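PDB 2OQG: possible transcriptional regulator, ArsR family protein from Rhodococcus sp., which probably acts as a DNA-binding transcriptional regulator of the ArsR type, with a winged helix-turn-helix fold. Local coordinates for residues L63-K68 against R76-E81. Sequence-based numbering, arbitrary orientation.
Sequences LVESVK and RALGAE. With ACY (acetic acid), chain F.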
ATOM      1  N   LEU A  63      -6.379 -13.170  -8.073  1.00 10.06           N
ATOM      2  CA  LEU A  63      -7.034 -13.308  -6.755  1.00  7.57           C
ATOM      3  C   LEU A  63      -6.303 -12.606  -5.623  1.00  8.68           C
ATOM      4  O   LEU A  63      -6.864 -12.352  -4.519  1.00 11.38           O
ATOM      5  CB  LEU A  63      -7.169 -14.800  -6.398  1.00  7.64           C
ATOM      6  CG  LEU A  63      -8.264 -15.506  -7.211  1.00  9.58           C
ATOM      7  CD1 LEU A  63      -8.179 -16.999  -7.029  1.00 14.70           C
ATOM      8  CD2 LEU A  63      -9.635 -15.029  -6.708  1.00 12.36           C
ATOM      9  N   VAL A  64      -5.028 -12.321  -5.879  1.00  8.81           N
ATOM     10  CA  VAL A  64      -4.122 -11.645  -4.907  1.00  9.45           C
ATOM     11  C   VAL A  64      -3.322 -10.590  -5.611  1.00  9.07           C
ATOM     12  O   VAL A  64      -2.929 -10.765  -6.809  1.00  9.71           O
ATOM     13  CB  VAL A  64      -3.165 -12.701  -4.209  1.00  8.63           C
ATOM     14  CG1 VAL A  64      -2.029 -12.061  -3.504  1.00  9.61           C
ATOM     15  CG2 VAL A  64      -3.994 -13.620  -3.323  1.00  9.35           C
ATOM     16  N   GLU A  65      -3.061  -9.480  -4.890  1.00  9.99           N
ATOM     17  CA  GLU A  65      -2.095  -8.522  -5.383  1.00 12.21           C
ATOM     18  C   GLU A  65      -0.982  -8.301  -4.348  1.00 11.76           C
ATOM     19  O   GLU A  65      -1.241  -8.343  -3.133  1.00 13.24           O
ATOM     20  CB  GLU A  65      -2.728  -7.181  -5.791  1.00 13.84           C
ATOM     21  CG  GLU A  65      -3.317  -6.401  -4.648  1.00 14.79           C
ATOM     22  CD  GLU A  65      -4.043  -5.129  -5.106  1.00 17.71           C
ATOM     23  OE1 GLU A  65      -4.061  -4.852  -6.343  1.00 22.62           O
ATOM     24  OE2 GLU A  65      -4.647  -4.423  -4.226  1.00 23.37           O
ATOM     25  N   SER A  66       0.240  -8.048  -4.829  1.00 11.96           N
ATOM     26  CA  SER A  66       1.278  -7.591  -3.940  1.00 13.37           C
ATOM     27  C   SER A  66       1.107  -6.106  -3.613  1.00 13.89           C
ATOM     28  O   SER A  66       0.614  -5.294  -4.450  1.00 15.59           O
ATOM     29  CB  SER A  66       2.615  -7.813  -4.586  1.00 15.86           C
ATOM     30  OG  SER A  66       2.629  -7.025  -5.722  1.00 19.63           O
ATOM     31  N   VAL A  67       1.503  -5.769  -2.390  1.00 13.42           N
ATOM     32  CA  VAL A  67       1.377  -4.436  -1.847  1.00 14.92           C
ATOM     33  C   VAL A  67       2.800  -4.121  -1.362  1.00 15.62           C
ATOM     34  O   VAL A  67       3.271  -4.691  -0.369  1.00 16.60           O
ATOM     35  CB  VAL A  67       0.346  -4.381  -0.676  1.00 16.65           C
ATOM     36  CG1 VAL A  67       0.259  -2.976  -0.082  1.00 17.68           C
ATOM     37  CG2 VAL A  67      -1.059  -4.886  -1.072  1.00 15.82           C
ATOM     38  N   LYS A  68       3.532  -3.300  -2.087  1.00 15.41           N
ATOM     39  CA  LYS A  68       4.907  -3.061  -1.654  1.00 15.31           C
ATOM     40  C   LYS A  68       5.025  -1.618  -1.190  1.00 15.80           C
ATOM     41  O   LYS A  68       4.830  -0.677  -1.964  1.00 15.30           O
ATOM     42  CB  LYS A  68       5.912  -3.351  -2.780  1.00 14.97           C
ATOM     43  CG  LYS A  68       7.362  -3.200  -2.384  1.00 19.87           C
ATOM     44  CD  LYS A  68       8.252  -3.468  -3.524  1.00 21.99           C
ATOM     45  CE  LYS A  68       9.732  -3.361  -3.052  1.00 26.64           C
ATOM     46  NZ  LYS A  68      10.678  -3.529  -4.177  1.00 32.02           N
ATOM     47  N   ARG A  76      -2.470  -9.117  -0.610  1.00 11.42           N
ATOM     48  CA  ARG A  76      -3.847  -8.749  -0.260  1.00 11.81           C
ATOM     49  C   ARG A  76      -4.767  -9.559  -1.193  1.00 12.23           C
ATOM     50  O   ARG A  76      -4.490  -9.663  -2.369  1.00 12.00           O
ATOM     51  CB  ARG A  76      -4.080  -7.235  -0.474  1.00 12.00           C
ATOM     52  CG  ARG A  76      -5.501  -6.781  -0.413  1.00 12.84           C
ATOM     53  CD  ARG A  76      -5.501  -5.291  -0.775  1.00 14.17           C
ATOM     54  NE  ARG A  76      -4.630  -4.513   0.109  1.00 16.27           N
ATOM     55  CZ  ARG A  76      -4.213  -3.268  -0.151  1.00 15.20           C
ATOM     56  NH1 ARG A  76      -4.592  -2.663  -1.280  1.00 19.29           N
ATOM     57  NH2 ARG A  76      -3.455  -2.625   0.743  1.00 19.29           N
ATOM     58  N   ALA A  77      -5.818 -10.163  -0.649  1.00 10.66           N
ATOM     59  CA  ALA A  77      -6.822 -10.871  -1.465  1.00 10.84           C
ATOM     60  C   ALA A  77      -7.722  -9.821  -2.085  1.00 12.94           C
ATOM     61  O   ALA A  77      -8.111  -8.836  -1.417  1.00 12.67           O
ATOM     62  CB  ALA A  77      -7.633 -11.833  -0.625  1.00 12.42           C
ATOM     63  N   LEU A  78      -8.187 -10.135  -3.293  1.00 11.86           N
ATOM     64  CA  LEU A  78      -9.033  -9.254  -4.087  1.00 12.97           C
ATOM     65  C   LEU A  78     -10.331  -9.934  -4.450  1.00 12.47           C
ATOM     66  O   LEU A  78     -10.346 -11.125  -4.849  1.00 12.51           O
ATOM     67  CB  LEU A  78      -8.331  -8.911  -5.402  1.00 12.67           C
ATOM     68  CG  LEU A  78      -7.092  -8.056  -5.194  1.00 13.45           C
ATOM     69  CD1 LEU A  78      -6.369  -7.874  -6.554  1.00 15.47           C
ATOM     70  CD2 LEU A  78      -7.359  -6.725  -4.574  1.00 14.67           C
ATOM     71  N   GLY A  79     -11.450  -9.202  -4.285  1.00 13.82           N
ATOM     72  CA  GLY A  79     -12.740  -9.809  -4.601  1.00 13.50           C
ATOM     73  C   GLY A  79     -13.111  -9.884  -6.056  1.00 13.37           C
ATOM     74  O   GLY A  79     -13.990 -10.694  -6.414  1.00 14.42           O
ATOM     75  N   ALA A  80     -12.509  -9.057  -6.925  1.00 14.50           N
ATOM     76  CA  ALA A  80     -12.949  -8.974  -8.355  1.00 15.15           C
ATOM     77  C   ALA A  80     -13.131 -10.309  -9.073  1.00 15.06           C
ATOM     78  O   ALA A  80     -14.184 -10.512  -9.758  1.00 15.11           O
ATOM     79  CB  ALA A  80     -12.037  -8.066  -9.209  1.00 15.93           C
ATOM     80  N   GLU A  81     -12.155 -11.216  -8.969  1.00 14.84           N
ATOM     81  CA  GLU A  81     -12.328 -12.482  -9.675  1.00 15.97           C
ATOM     82  C   GLU A  81     -13.302 -13.437  -9.006  1.00 13.51           C
ATOM     83  O   GLU A  81     -13.937 -14.228  -9.703  1.00 14.97           O
ATOM     84  CB  GLU A  81     -10.978 -13.172  -9.911  1.00 16.60           C
ATOM     85  CG  GLU A  81      -9.991 -12.240 -10.636  1.00 21.94           C
ATOM     86  CD  GLU A  81     -10.099 -12.188 -12.151  1.00 31.55           C
ATOM     87  OE1 GLU A  81      -9.056 -12.452 -12.807  1.00 38.55           O
ATOM     88  OE2 GLU A  81     -11.168 -11.853 -12.714  1.00 35.50           O
TER
HETATM   89  C   ACY F 203      -2.824   0.547  -0.458  1.00 25.09           C
HETATM   90  O   ACY F 203      -3.591  -0.006  -1.268  1.00 25.97           O
HETATM   91  OXT ACY F 203      -2.279   0.009   0.533  1.00 24.54           O
HETATM   92  CH3 ACY F 203      -2.516   1.995  -0.693  1.00 25.37           C
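Glu-65 and Arg-76 form an antiparallel hydrogen-bonded pair, with Glu-65 N to Arg-76 O and Arg-76 N to Glu-65 O both 2.9 Å. These residues lie at the base of the beta hairpin that forms the wing of the winged helix-turn-helix fold. The ladder ends where Leu-78 N donates to Leu-63 O at 2.9 Å, from above the carbonyl plane. Beyond it the chain turns into helix 80-107, and Leu-63 CD2 meets Glu-81 CB. Val-64 and Ala-77 share the face that packs on Leu-27 and Leu-30 of helix 21-32. On the other face, the side chains of Glu-65 and Arg-76 run side by side. With Glu-65 CG between the backbone N and the carbonyl carbon (chi1 66°), the extended side chain crosses that of Leu-78 at about a right angle, both leucine methyls against the carboxylate end. Glu-65 OE2 and Arg-76 NH1 form a salt bridge at 3.4 Å; the hydrogen bond in it is weak, with carboxylate and guanidinium planes 64° apart. An alanine at Glu-65 would probably leave Arg-76 without this charge partner and open a gap beside Leu-78 CD2. Asp-34 makes a second salt bridge to Arg-76 NH2, and Leu-100 of a neighbouring subunit packs on Glu-65, Arg-76 and Leu-78. Val-67 CG2 lies over the centre of one guanidinium face, 3.6 Å above its plane. At the guanidinium edge an acetic acid molecule accepts hydrogen bonds from Arg-76 NH1 (to O, 2.8 Å) and NH2 (to OXT, 2.9 Å).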